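Local structure of glycoside hydrolase family protein (Novosphingobium sp. PP1Y, 6Q2F) at residues D69-D74 against R115-E120; P217-L222 against H374-V379; S546-Y551 against P828-A833; P605-W610 against A624-A629; L1011-K1016 against G1131-V1136. The protein probably hydrolyses terminal alpha-L-rhamnose residues from glycosides, as an alpha-L-rhamnosidase of the glycoside hydrolases, and carries a bound sodium ion. One frame throughout, in Å; residues are numbered along the deposited sequence.

Contact 1 of 5, residues D69-D74 against R115-E120; sequences DGIRKD and RFAAHE
This is a buried helix-to-helix contact on the outside of the eight-stranded beta/alpha barrel, joining helix 68-81 to helix 108-124. The two short segments run nearly in the same direction, 23° apart, with their axes 9.7 Å from each other. Ile71 fills the inner part. Its CG2 branch, anti to the backbone N, sits 3.8 Å from Ala117 CA and 4.0 Å from Phe116 CD2. Trp59 and Trp61 of strand 56-62 lie against the same isoleucine. At the outer part Arg72 reaches across. Its chain bends at chi3 (-73°), which turns the guanidinium side-on to Glu120. Two bonds form a salt bridge: Arg72 NE to Glu120 OE1 at 3.0 Å and Arg72 NH2 to Glu120 OE2 at 2.7 Å. Both oxygens lie close to the guanidinium plane, but the nitrogens meet them from above the carboxylate plane. The two planes are 67° apart. Glu120 OE1 also pairs with Arg123, so one carboxylate serves two arginines. Phe116 CG is anti to its backbone N, and the ring tip CZ is set over the centre of one guanidinium face, 3.6 Å from Arg72 CZ. The ring's own face carries Glu120 CG. The ion pair is added here at the outer part of a near-parallel packing of successive helices around the strands, which is characteristic of a (beta/alpha)8 barrel.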
# COMPACT_ATOMS: atom_id res chain seq x y z
N ASP A 69 -24.89 -14.80 18.50
CA ASP A 69 -24.98 -16.15 17.98
C ASP A 69 -24.08 -16.33 16.76
O ASP A 69 -23.36 -17.32 16.65
CB ASP A 69 -26.42 -16.49 17.63
CG ASP A 69 -26.54 -17.85 16.98
OD1 ASP A 69 -26.36 -18.85 17.68
OD2 ASP A 69 -26.82 -17.91 15.77
N GLY A 70 -24.10 -15.35 15.86
CA GLY A 70 -23.27 -15.43 14.68
C GLY A 70 -21.79 -15.25 14.98
O GLY A 70 -20.94 -15.86 14.32
N ILE A 71 -21.46 -14.41 15.97
CA ILE A 71 -20.07 -14.18 16.33
C ILE A 71 -19.41 -15.48 16.78
O ILE A 71 -18.28 -15.80 16.38
CB ILE A 71 -19.99 -13.10 17.42
CG1 ILE A 71 -20.35 -11.72 16.84
CG2 ILE A 71 -18.59 -13.09 18.06
CD1 ILE A 71 -20.52 -10.63 17.91
N ARG A 72 -20.12 -16.24 17.62
CA ARG A 72 -19.59 -17.51 18.07
C ARG A 72 -19.39 -18.48 16.92
O ARG A 72 -18.34 -19.12 16.82
CB ARG A 72 -20.53 -18.11 19.12
CG ARG A 72 -20.32 -19.61 19.36
CD ARG A 72 -20.95 -19.99 20.72
NE ARG A 72 -20.13 -19.48 21.82
CZ ARG A 72 -20.53 -19.35 23.07
NH1 ARG A 72 -21.78 -19.65 23.42
NH2 ARG A 72 -19.69 -18.90 23.98
N LYS A 73 -20.39 -18.60 16.03
CA LYS A 73 -20.26 -19.52 14.90
C LYS A 73 -19.16 -19.06 13.94
O LYS A 73 -18.45 -19.89 13.37
CB LYS A 73 -21.59 -19.66 14.17
CG LYS A 73 -22.68 -20.33 15.01
CD LYS A 73 -24.07 -20.02 14.46
CE LYS A 73 -25.14 -20.85 15.16
NZ LYS A 73 -26.51 -20.52 14.61
N ASP A 74 -19.02 -17.75 13.73
CA ASP A 74 -17.87 -17.24 12.98
C ASP A 74 -16.56 -17.70 13.60
O ASP A 74 -15.68 -18.23 12.91
CB ASP A 74 -17.88 -15.71 12.93
CG ASP A 74 -18.90 -15.15 11.97
OD1 ASP A 74 -19.59 -15.94 11.28
OD2 ASP A 74 -18.99 -13.91 11.90
N ARG A 115 -17.89 -7.16 23.42
CA ARG A 115 -17.35 -7.84 24.59
C ARG A 115 -17.40 -9.35 24.41
O ARG A 115 -16.44 -10.06 24.75
CB ARG A 115 -18.13 -7.43 25.84
CG ARG A 115 -17.72 -8.21 27.09
CD ARG A 115 -18.33 -7.65 28.36
NE ARG A 115 -17.95 -6.26 28.56
CZ ARG A 115 -18.17 -5.57 29.67
NH1 ARG A 115 -18.77 -6.14 30.70
NH2 ARG A 115 -17.79 -4.30 29.75
N PHE A 116 -18.51 -9.86 23.89
CA PHE A 116 -18.63 -11.28 23.62
C PHE A 116 -17.60 -11.73 22.60
O PHE A 116 -16.98 -12.78 22.77
CB PHE A 116 -20.03 -11.59 23.12
CG PHE A 116 -20.26 -13.05 22.90
CD1 PHE A 116 -20.46 -13.89 23.98
CD2 PHE A 116 -20.29 -13.57 21.61
CE1 PHE A 116 -20.71 -15.25 23.78
CE2 PHE A 116 -20.53 -14.93 21.41
CZ PHE A 116 -20.73 -15.77 22.49
N ALA A 117 -17.41 -10.96 21.53
CA ALA A 117 -16.37 -11.28 20.56
C ALA A 117 -15.01 -11.35 21.22
O ALA A 117 -14.21 -12.25 20.93
CB ALA A 117 -16.33 -10.24 19.43
N ALA A 118 -14.73 -10.42 22.13
CA ALA A 118 -13.42 -10.42 22.76
C ALA A 118 -13.24 -11.64 23.64
O ALA A 118 -12.16 -12.24 23.68
CB ALA A 118 -13.22 -9.12 23.55
N HIS A 119 -14.30 -12.03 24.36
CA HIS A 119 -14.20 -13.20 25.23
C HIS A 119 -14.10 -14.48 24.42
O HIS A 119 -13.43 -15.43 24.83
CB HIS A 119 -15.39 -13.25 26.19
CG HIS A 119 -15.20 -12.42 27.42
ND1 HIS A 119 -14.35 -12.79 28.45
CD2 HIS A 119 -15.71 -11.21 27.77
CE1 HIS A 119 -14.37 -11.86 29.39
NE2 HIS A 119 -15.20 -10.90 29.01
N GLU A 120 -14.78 -14.52 23.28
CA GLU A 120 -14.70 -15.71 22.43
C GLU A 120 -13.32 -15.83 21.81
O GLU A 120 -12.79 -16.94 21.68
CB GLU A 120 -15.76 -15.66 21.33
CG GLU A 120 -17.17 -15.96 21.83
CD GLU A 120 -17.33 -17.41 22.26
OE1 GLU A 120 -17.47 -18.28 21.38
OE2 GLU A 120 -17.31 -17.67 23.48

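Contact 2 of 5, residues P217-L222 against H374-V379; sequences PDIASL and HSDALV
Two irregular backbones pass each other here without strand pairing, closest at Ala220 and Ser375, whose CA atoms are 6.6 Å apart. Ser375 supplies the bond that ties them. Its OG, held beside its own backbone N, donates to Ala220 O at 2.7 Å. The C=O...donor angle is 161°, so the hydroxyl comes in almost along the carbonyl axis. Leu222 sits over the same hydroxyl with its branch point, CG lying 3.5 Å from Ser375 OG. The segment 217-222 leaves strand 206-217 of one antiparallel sheet. The segment 374-379 follows strand 366-374 of another, whose strand order is consistent with a jelly-roll beta-sandwich. The contact thus joins loops from two different sheets at the surface. On the other flank Ile219 spreads its two branches over consecutive residues. CG2 presses on Ser375 CB at 3.4 Å, which is tight for two carbons. CD1 reaches Asp376 OD2 at 3.5 Å and touches CB and CG of the same residue. Asp376 holds CG in the crowded position between N and the carbonyl carbon (chi1 45°), and it crosses Ile219 at about a right angle. Ser375 O accepts from Arg272 of strand 268-277, which ties this turn back to its own sheet.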
# COMPACT_ATOMS: atom_id res chain seq x y z
N PRO A 217 8.90 45.19 -4.54
CA PRO A 217 8.99 46.29 -5.49
C PRO A 217 7.61 46.72 -5.99
O PRO A 217 6.73 45.89 -6.22
CB PRO A 217 9.83 45.70 -6.63
CG PRO A 217 9.49 44.25 -6.59
CD PRO A 217 9.31 43.91 -5.14
N ASP A 218 7.44 48.04 -6.13
CA ASP A 218 6.27 48.56 -6.81
C ASP A 218 6.17 47.93 -8.18
O ASP A 218 7.13 47.91 -8.95
CB ASP A 218 6.35 50.09 -6.94
CG ASP A 218 6.20 50.80 -5.60
OD1 ASP A 218 5.35 50.36 -4.80
OD2 ASP A 218 6.91 51.79 -5.37
N ILE A 219 5.00 47.37 -8.49
CA ILE A 219 4.83 46.53 -9.66
C ILE A 219 3.78 47.17 -10.56
O ILE A 219 2.86 47.84 -10.09
CB ILE A 219 4.44 45.08 -9.26
CG1 ILE A 219 5.59 44.40 -8.51
CG2 ILE A 219 4.02 44.24 -10.46
CD1 ILE A 219 5.20 43.09 -7.86
N ALA A 220 3.97 47.00 -11.87
CA ALA A 220 3.01 47.47 -12.86
C ALA A 220 1.67 46.77 -12.69
O ALA A 220 1.55 45.58 -12.98
CB ALA A 220 3.55 47.25 -14.28
N SER A 221 0.67 47.49 -12.20
CA SER A 221 -0.65 46.89 -12.07
C SER A 221 -1.22 46.58 -13.45
O SER A 221 -0.88 47.22 -14.44
CB SER A 221 -1.59 47.81 -11.29
OG SER A 221 -2.84 47.18 -11.10
N LEU A 222 -2.10 45.59 -13.50
CA LEU A 222 -2.54 45.16 -14.82
C LEU A 222 -3.98 45.56 -15.09
O LEU A 222 -4.84 45.42 -14.20
CB LEU A 222 -2.40 43.64 -14.97
CG LEU A 222 -0.98 43.08 -14.93
CD1 LEU A 222 -1.00 41.57 -14.94
CD2 LEU A 222 -0.17 43.60 -16.10
N HIS A 374 0.01 37.64 -13.53
CA HIS A 374 0.85 38.41 -12.62
C HIS A 374 2.02 39.04 -13.37
O HIS A 374 2.66 38.38 -14.19
CB HIS A 374 1.39 37.51 -11.50
CG HIS A 374 0.33 36.93 -10.62
ND1 HIS A 374 -0.23 37.62 -9.57
CD2 HIS A 374 -0.26 35.71 -10.63
CE1 HIS A 374 -1.13 36.86 -8.97
NE2 HIS A 374 -1.17 35.70 -9.59
N SER A 375 2.29 40.32 -13.07
CA SER A 375 3.49 40.95 -13.61
C SER A 375 4.75 40.35 -12.99
O SER A 375 5.77 40.20 -13.67
CB SER A 375 3.47 42.46 -13.34
OG SER A 375 2.17 43.00 -13.47
N ASP A 376 4.69 40.00 -11.71
CA ASP A 376 5.87 39.54 -10.99
C ASP A 376 6.03 38.03 -11.10
O ASP A 376 5.12 37.29 -11.49
CB ASP A 376 5.81 39.97 -9.52
CG ASP A 376 4.45 39.73 -8.89
OD1 ASP A 376 3.45 39.61 -9.63
OD2 ASP A 376 4.38 39.67 -7.64
N ALA A 377 7.23 37.57 -10.75
CA ALA A 377 7.53 36.15 -10.71
C ALA A 377 7.09 35.58 -9.37
O ALA A 377 7.47 36.10 -8.32
CB ALA A 377 9.03 35.92 -10.93
N LEU A 378 6.29 34.52 -9.42
CA LEU A 378 5.86 33.84 -8.21
C LEU A 378 6.58 32.50 -8.11
O LEU A 378 7.23 32.04 -9.06
CB LEU A 378 4.33 33.64 -8.22
CG LEU A 378 3.40 34.73 -7.66
CD1 LEU A 378 3.79 36.08 -8.18
CD2 LEU A 378 1.93 34.46 -7.99
N VAL A 379 6.47 31.86 -6.94
CA VAL A 379 6.99 30.51 -6.81
C VAL A 379 6.24 29.61 -7.78
O VAL A 379 5.02 29.47 -7.71
CB VAL A 379 6.86 30.01 -5.38
CG1 VAL A 379 7.22 28.52 -5.32
CG2 VAL A 379 7.77 30.82 -4.45

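Contact 3 of 5, residues S546-Y551 against P828-A833; sequences SDRFLY and PSNTSA
One face of the Tyr551 ring carries the CB-CG side of Pro828, with Pro828 CB 3.6 Å from the ring centroid, 6° off the ring normal. This is a CH-pi contact. It joins barrel helix 543-575 to a capped turn that leads into a helix. This second segment follows strand 818-820 of a second mixed alpha/beta sheet, separate from that of the barrel. Pro828 CG extends the overlap to the phenol end, 3.4 Å from Tyr551 CZ, and the two side chains lie side by side, pointing the same way. Ser829 CA approaches the same ring obliquely. The Arg548 guanidinium is likewise met obliquely, by Ser829 O. In the turn Ser829 OG accepts from Thr831 N, an almost straight capping bond with an angle of 167° at the hydrogen. Asp552, one residue past the first segment, clamps the turn, bonding to Ser829 OG with OD1 and to Asn830 N with OD2. The phenol hydroxyl of Tyr551 meets Arg555 and Glu740 O. Pro828 O is set down among carbons: Arg548 CG lies 3.2 Å away and Tyr551 CD1 3.3 Å. Arg548 runs extended past it. Asn830 packs against the same arginine, its CG anti to the carbonyl carbon. The polar ends turn elsewhere, Arg548 NE to Glu544 and Asn830 ND2 to Gln545 O. Asn830 ND2 lies 3.2 Å from Phe549 N, but both are donors and no bond forms. The amide oxygen, Asn830 OD1, rests 3.3 Å from Arg548 CB.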
# COMPACT_ATOMS: atom_id res chain seq x y z
N SER A 546 13.96 28.88 -2.66
CA SER A 546 12.57 28.68 -2.25
C SER A 546 12.14 27.25 -2.49
O SER A 546 11.44 26.66 -1.67
CB SER A 546 11.65 29.67 -2.96
OG SER A 546 11.62 30.91 -2.27
N ASP A 547 12.60 26.65 -3.60
CA ASP A 547 12.28 25.25 -3.86
C ASP A 547 12.90 24.34 -2.81
O ASP A 547 12.28 23.35 -2.40
CB ASP A 547 12.74 24.86 -5.26
CG ASP A 547 11.84 25.40 -6.35
OD1 ASP A 547 10.72 25.85 -6.02
OD2 ASP A 547 12.25 25.38 -7.53
N ARG A 548 14.12 24.66 -2.36
CA ARG A 548 14.72 23.84 -1.31
C ARG A 548 14.05 24.08 0.03
O ARG A 548 13.86 23.14 0.81
CB ARG A 548 16.22 24.10 -1.22
CG ARG A 548 16.97 23.53 -2.40
CD ARG A 548 18.43 23.91 -2.36
NE ARG A 548 19.10 23.40 -3.54
CZ ARG A 548 20.41 23.44 -3.75
NH1 ARG A 548 21.22 23.99 -2.84
NH2 ARG A 548 20.89 22.93 -4.86
N PHE A 549 13.65 25.32 0.31
CA PHE A 549 12.89 25.53 1.54
C PHE A 549 11.61 24.72 1.52
O PHE A 549 11.25 24.09 2.52
CB PHE A 549 12.55 26.99 1.77
CG PHE A 549 11.42 27.16 2.74
CD1 PHE A 549 11.59 26.85 4.08
CD2 PHE A 549 10.16 27.55 2.31
CE1 PHE A 549 10.55 26.98 4.98
CE2 PHE A 549 9.12 27.67 3.21
CZ PHE A 549 9.31 27.38 4.55
N LEU A 550 10.89 24.75 0.40
CA LEU A 550 9.63 24.02 0.34
C LEU A 550 9.87 22.52 0.48
O LEU A 550 9.13 21.84 1.22
CB LEU A 550 8.89 24.36 -0.96
CG LEU A 550 8.55 25.87 -1.00
CD1 LEU A 550 8.17 26.36 -2.39
CD2 LEU A 550 7.47 26.22 0.02
N TYR A 551 10.91 21.99 -0.16
CA TYR A 551 11.34 20.61 0.09
C TYR A 551 11.54 20.36 1.58
O TYR A 551 11.05 19.36 2.13
CB TYR A 551 12.64 20.30 -0.67
CG TYR A 551 13.27 18.97 -0.28
CD1 TYR A 551 14.17 18.89 0.77
CD2 TYR A 551 12.94 17.79 -0.94
CE1 TYR A 551 14.74 17.67 1.16
CE2 TYR A 551 13.51 16.56 -0.57
CZ TYR A 551 14.40 16.51 0.48
OH TYR A 551 14.98 15.31 0.87
N PRO A 828 18.84 18.50 -2.20
CA PRO A 828 17.50 19.11 -2.28
C PRO A 828 17.17 20.05 -1.14
O PRO A 828 16.10 20.68 -1.16
CB PRO A 828 16.57 17.89 -2.23
CG PRO A 828 17.30 16.98 -1.30
CD PRO A 828 18.78 17.13 -1.67
N SER A 829 18.04 20.16 -0.14
CA SER A 829 17.75 20.85 1.11
C SER A 829 18.59 22.12 1.25
O SER A 829 19.66 22.25 0.65
CB SER A 829 18.01 19.92 2.30
OG SER A 829 17.88 20.59 3.54
N ASN A 830 18.07 23.08 2.03
CA ASN A 830 18.79 24.29 2.41
C ASN A 830 19.62 24.11 3.68
O ASN A 830 20.33 25.04 4.08
CB ASN A 830 17.82 25.45 2.66
CG ASN A 830 17.42 26.15 1.39
OD1 ASN A 830 18.16 26.16 0.42
ND2 ASN A 830 16.24 26.78 1.42
N THR A 831 19.52 22.95 4.34
CA THR A 831 20.15 22.77 5.64
C THR A 831 21.65 23.06 5.58
O THR A 831 22.18 23.84 6.38
CB THR A 831 19.88 21.36 6.16
OG1 THR A 831 18.50 21.25 6.50
CG2 THR A 831 20.74 21.05 7.41
N SER A 832 22.35 22.48 4.60
CA SER A 832 23.79 22.66 4.56
C SER A 832 24.17 24.09 4.20
O SER A 832 25.15 24.62 4.75
CB SER A 832 24.43 21.65 3.60
OG SER A 832 23.86 21.71 2.30
N ALA A 833 23.42 24.76 3.32
CA ALA A 833 23.72 26.16 3.04
C ALA A 833 23.46 27.03 4.27
O ALA A 833 24.26 27.92 4.60
CB ALA A 833 22.91 26.66 1.85

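Contact 4 of 5, residues P605-W610 against A624-A629; sequences PMAALW and ADMKGA
Helix 620-636 lies here against strand 604-610, the first strand of a beta-alpha-beta unit in the eight-stranded barrel. The segment axes approach to 6.9 Å, and their directions differ by 158°, so strand and helix run nearly antiparallel. Asp625 makes the first contact. Its CG is anti to the backbone N (chi1 -174°), which brings the carboxylate up to the strand backbone. OD2 accepts a weak hydrogen bond from Ala608 N at 3.1 Å, bent to 121° at the hydrogen. The side chain of Ala608 itself heads away from the helix and lies about 5 Å from the bound sodium, touching its ligands Glu586 and Glu644. Asp625 OD1 has a stronger partner, a salt bridge with Arg599, and Arg599 also donates to Met606 O. One arginine therefore links the helix carboxylate to the strand. Met626, a selenomethionine, comes next. Its CA is pressed against Ala607 CB at 3.4 Å, closer than carbons usually pack, and Met626 CG is 3.6 Å from Ala607 CB. The small alanine lets the helix come this close. Beyond CG the chain bends at chi3, and its end runs along the strand to Leu609, where Met626 CE meets Leu609 CD1 at 3.9 Å. Leu666 and Glu667 of helix 657-670 border Leu609 as well. Ala629 closes the segment. Ala629 CB lies 4.0 Å from Ala607 CB, and Ala629 O is 3.6 Å from Pro605 CB.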
# COMPACT_ATOMS: atom_id res chain seq x y z
N PRO A 605 4.68 -4.41 10.35
CA PRO A 605 4.51 -3.64 9.11
C PRO A 605 3.59 -4.39 8.17
O PRO A 605 3.63 -5.62 8.08
CB PRO A 605 5.93 -3.54 8.56
CG PRO A 605 6.81 -3.71 9.77
CD PRO A 605 6.09 -4.73 10.60
N MSE A 606 2.72 -3.65 7.50
CA MSE A 606 1.64 -4.23 6.76
C MSE A 606 1.45 -3.54 5.42
O MSE A 606 1.62 -2.33 5.29
CB MSE A 606 0.33 -4.16 7.58
CG MSE A 606 -0.79 -4.97 6.96
SE MSE A 606 -2.22 -5.10 8.25
CE MSE A 606 -3.53 -6.11 7.20
N ALA A 607 1.11 -4.35 4.42
CA ALA A 607 0.88 -3.87 3.06
C ALA A 607 -0.42 -4.52 2.58
O ALA A 607 -1.23 -5.01 3.37
CB ALA A 607 2.09 -4.18 2.19
N ALA A 608 -0.63 -4.51 1.26
CA ALA A 608 -1.85 -5.04 0.66
C ALA A 608 -1.51 -5.67 -0.69
O ALA A 608 -0.52 -5.32 -1.34
CB ALA A 608 -2.93 -3.95 0.46
N LEU A 609 -2.36 -6.62 -1.11
CA LEU A 609 -2.30 -7.13 -2.48
C LEU A 609 -3.70 -7.49 -2.95
O LEU A 609 -4.40 -8.25 -2.27
CB LEU A 609 -1.39 -8.37 -2.63
CG LEU A 609 -1.54 -8.86 -4.09
CD1 LEU A 609 -0.77 -7.96 -5.10
CD2 LEU A 609 -1.16 -10.34 -4.29
N TRP A 610 -4.09 -6.96 -4.10
CA TRP A 610 -5.37 -7.26 -4.71
C TRP A 610 -5.23 -8.42 -5.70
O TRP A 610 -4.16 -8.64 -6.27
CB TRP A 610 -5.92 -6.04 -5.45
CG TRP A 610 -6.47 -4.96 -4.56
CD1 TRP A 610 -5.99 -4.56 -3.36
CD2 TRP A 610 -7.62 -4.15 -4.82
NE1 TRP A 610 -6.76 -3.56 -2.84
CE2 TRP A 610 -7.77 -3.28 -3.73
CE3 TRP A 610 -8.53 -4.07 -5.87
CZ2 TRP A 610 -8.79 -2.34 -3.65
CZ3 TRP A 610 -9.56 -3.14 -5.79
CH2 TRP A 610 -9.67 -2.29 -4.69
N ALA A 624 5.41 -2.53 -4.62
CA ALA A 624 6.22 -1.59 -3.84
C ALA A 624 5.75 -1.51 -2.39
O ALA A 624 6.58 -1.50 -1.47
CB ALA A 624 6.19 -0.21 -4.49
N ASP A 625 4.43 -1.50 -2.18
CA ASP A 625 3.88 -1.43 -0.83
C ASP A 625 4.38 -2.59 0.02
O ASP A 625 4.83 -2.41 1.16
CB ASP A 625 2.35 -1.42 -0.91
CG ASP A 625 1.68 -1.20 0.44
OD1 ASP A 625 2.27 -0.51 1.30
OD2 ASP A 625 0.57 -1.74 0.65
N MSE A 626 4.32 -3.81 -0.53
CA MSE A 626 4.74 -5.00 0.19
C MSE A 626 6.26 -5.06 0.36
O MSE A 626 6.76 -5.52 1.39
CB MSE A 626 4.28 -6.27 -0.55
CG MSE A 626 2.80 -6.60 -0.42
SE MSE A 626 2.43 -8.30 -1.40
CE MSE A 626 2.61 -7.67 -3.23
N LYS A 627 6.98 -4.64 -0.67
CA LYS A 627 8.44 -4.69 -0.58
C LYS A 627 8.93 -3.68 0.45
O LYS A 627 9.83 -3.97 1.24
CB LYS A 627 9.06 -4.42 -1.96
CG LYS A 627 10.56 -4.78 -2.04
CD LYS A 627 10.82 -6.26 -1.82
CE LYS A 627 12.33 -6.60 -1.99
NZ LYS A 627 12.58 -8.04 -1.68
N GLY A 628 8.29 -2.51 0.50
CA GLY A 628 8.59 -1.56 1.56
C GLY A 628 8.30 -2.12 2.93
O GLY A 628 9.12 -2.01 3.85
N ALA A 629 7.14 -2.74 3.10
CA ALA A 629 6.80 -3.28 4.41
C ALA A 629 7.76 -4.40 4.79
O ALA A 629 8.17 -4.50 5.95
CB ALA A 629 5.35 -3.78 4.42

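Contact 5 of 5, residues L1011-K1016 against G1131-V1136; sequences LEPLDK and GLIGPV
Leu1011 makes the tight side of this contact. Its CD2 lies 3.0 Å from Leu1132 O, and its CD1 is squeezed against Val1136 CG2 at 3.5 Å. CG is anti to the carbonyl carbon, so both methyls are driven into strand 1131-1140. Trp992 of strand 992-996 closes over Leu1011, Leu1132 and Val1136. Farther along the segment, Leu1014 CD1 lies 4.0 Å from Gly1131 CA, on bare backbone. The other side is looser. Pro1013 CB only brushes Ile1133 CG1, at 4.0 Å, and Glu1012 points away. Here two waters fill in between facing carbonyls. One donates to Leu1011 O and to Ile1133 O, the latter at 2.8 Å. The other donates to Glu1012 O at 2.5 Å and to Leu1132 O. Ile1133 and Gly1134 both face Arg1053 on the neighbouring strand, a classic beta bulge, and Gly1134 has positive phi (76°). The strand orders of the sheets here are consistent with a jelly-roll sandwich, in keeping with the galactose-binding-like family of this region. No direct hydrogen bond crosses between the segments. The polar groups that meet are acceptors on both sides, so the two waters donate the hydrogens that neither segment offers, and count as part of the join.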
# COMPACT_ATOMS: atom_id res chain seq x y z
N LEU A 1011 -18.12 -40.29 -15.16
CA LEU A 1011 -17.78 -38.98 -14.61
C LEU A 1011 -18.06 -37.93 -15.67
O LEU A 1011 -17.65 -38.08 -16.82
CB LEU A 1011 -16.31 -38.95 -14.20
CG LEU A 1011 -15.86 -39.45 -12.83
CD1 LEU A 1011 -14.35 -39.39 -12.64
CD2 LEU A 1011 -16.59 -38.70 -11.71
N GLU A 1012 -18.79 -36.89 -15.29
CA GLU A 1012 -19.14 -35.80 -16.19
C GLU A 1012 -19.11 -34.48 -15.42
O GLU A 1012 -19.39 -34.46 -14.22
CB GLU A 1012 -20.53 -35.99 -16.81
CG GLU A 1012 -20.70 -37.23 -17.69
CD GLU A 1012 -20.05 -37.07 -19.06
OE1 GLU A 1012 -19.73 -38.09 -19.70
OE2 GLU A 1012 -19.88 -35.91 -19.50
N PRO A 1013 -18.77 -33.38 -16.08
CA PRO A 1013 -18.87 -32.07 -15.42
C PRO A 1013 -20.32 -31.82 -15.04
O PRO A 1013 -21.21 -31.84 -15.89
CB PRO A 1013 -18.37 -31.07 -16.48
CG PRO A 1013 -17.70 -31.90 -17.53
CD PRO A 1013 -18.37 -33.25 -17.49
N LEU A 1014 -20.56 -31.61 -13.74
CA LEU A 1014 -21.93 -31.43 -13.25
C LEU A 1014 -22.61 -30.24 -13.92
O LEU A 1014 -23.82 -30.28 -14.16
CB LEU A 1014 -21.94 -31.26 -11.73
CG LEU A 1014 -21.32 -32.43 -10.96
CD1 LEU A 1014 -21.44 -32.24 -9.46
CD2 LEU A 1014 -21.95 -33.74 -11.39
N ASP A 1015 -21.85 -29.20 -14.24
CA ASP A 1015 -22.44 -28.02 -14.89
C ASP A 1015 -22.97 -28.31 -16.29
O ASP A 1015 -23.65 -27.45 -16.85
CB ASP A 1015 -21.41 -26.90 -14.94
CG ASP A 1015 -20.15 -27.33 -15.65
OD1 ASP A 1015 -19.38 -28.10 -15.05
OD2 ASP A 1015 -19.93 -26.88 -16.80
N LYS A 1016 -22.67 -29.46 -16.87
CA LYS A 1016 -23.26 -29.86 -18.14
C LYS A 1016 -24.45 -30.79 -17.96
O LYS A 1016 -24.96 -31.34 -18.94
CB LYS A 1016 -22.20 -30.51 -19.04
CG LYS A 1016 -21.04 -29.58 -19.41
CD LYS A 1016 -21.52 -28.41 -20.27
CE LYS A 1016 -20.36 -27.56 -20.81
NZ LYS A 1016 -20.18 -26.29 -20.05
N GLY A 1131 -17.54 -30.27 -9.99
CA GLY A 1131 -17.52 -31.66 -9.59
C GLY A 1131 -16.22 -32.37 -9.90
O GLY A 1131 -15.17 -31.77 -10.17
N LEU A 1132 -16.30 -33.70 -9.84
CA LEU A 1132 -15.17 -34.58 -10.13
C LEU A 1132 -15.20 -34.88 -11.62
O LEU A 1132 -15.95 -35.75 -12.08
CB LEU A 1132 -15.26 -35.87 -9.31
CG LEU A 1132 -14.11 -36.89 -9.49
CD1 LEU A 1132 -12.74 -36.23 -9.24
CD2 LEU A 1132 -14.28 -38.07 -8.56
N ILE A 1133 -14.39 -34.17 -12.40
CA ILE A 1133 -14.42 -34.33 -13.84
C ILE A 1133 -13.49 -35.46 -14.32
O ILE A 1133 -13.80 -36.14 -15.29
CB ILE A 1133 -14.07 -32.98 -14.50
CG1 ILE A 1133 -15.16 -31.95 -14.18
CG2 ILE A 1133 -13.87 -33.12 -16.00
CD1 ILE A 1133 -14.74 -30.52 -14.47
N GLY A 1134 -12.37 -35.66 -13.65
CA GLY A 1134 -11.44 -36.71 -14.03
C GLY A 1134 -10.57 -36.45 -15.26
O GLY A 1134 -10.41 -35.30 -15.68
N PRO A 1135 -10.00 -37.52 -15.83
CA PRO A 1135 -10.17 -38.91 -15.36
C PRO A 1135 -9.44 -39.18 -14.04
O PRO A 1135 -8.45 -38.50 -13.71
CB PRO A 1135 -9.56 -39.73 -16.50
CG PRO A 1135 -8.47 -38.84 -17.03
CD PRO A 1135 -8.97 -37.41 -16.87
N VAL A 1136 -9.95 -40.13 -13.28
CA VAL A 1136 -9.37 -40.52 -12.00
C VAL A 1136 -8.48 -41.74 -12.25
O VAL A 1136 -8.96 -42.77 -12.74
CB VAL A 1136 -10.46 -40.83 -10.96
CG1 VAL A 1136 -9.81 -41.19 -9.63
CG2 VAL A 1136 -11.42 -39.64 -10.80
O HOH W 1 -15.67 -35.89 -17.38
O HOH W 2 -18.71 -35.65 -12.18

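Contacts 1 and 4 both belong to the beta/alpha barrel, but at different depths. Contact 4 lies near the centre of the chain beside the sodium site, where small side chains let helix meet strand. Contact 1 is farther out, helix on helix, and adds a two-bond ion pair. Contact 3 is buried too, yet it joins a barrel helix to another alpha/beta region. Contacts 2 and 5 lie in beta-rich parts on opposite sides of the chain's centre, about 79 Å apart between centres. Contact 2 is a surface contact with a direct hydroxyl bond; contact 5 is partly buried and relies on waters. Contacts 2 and 3 touch through Val379 and Leu550.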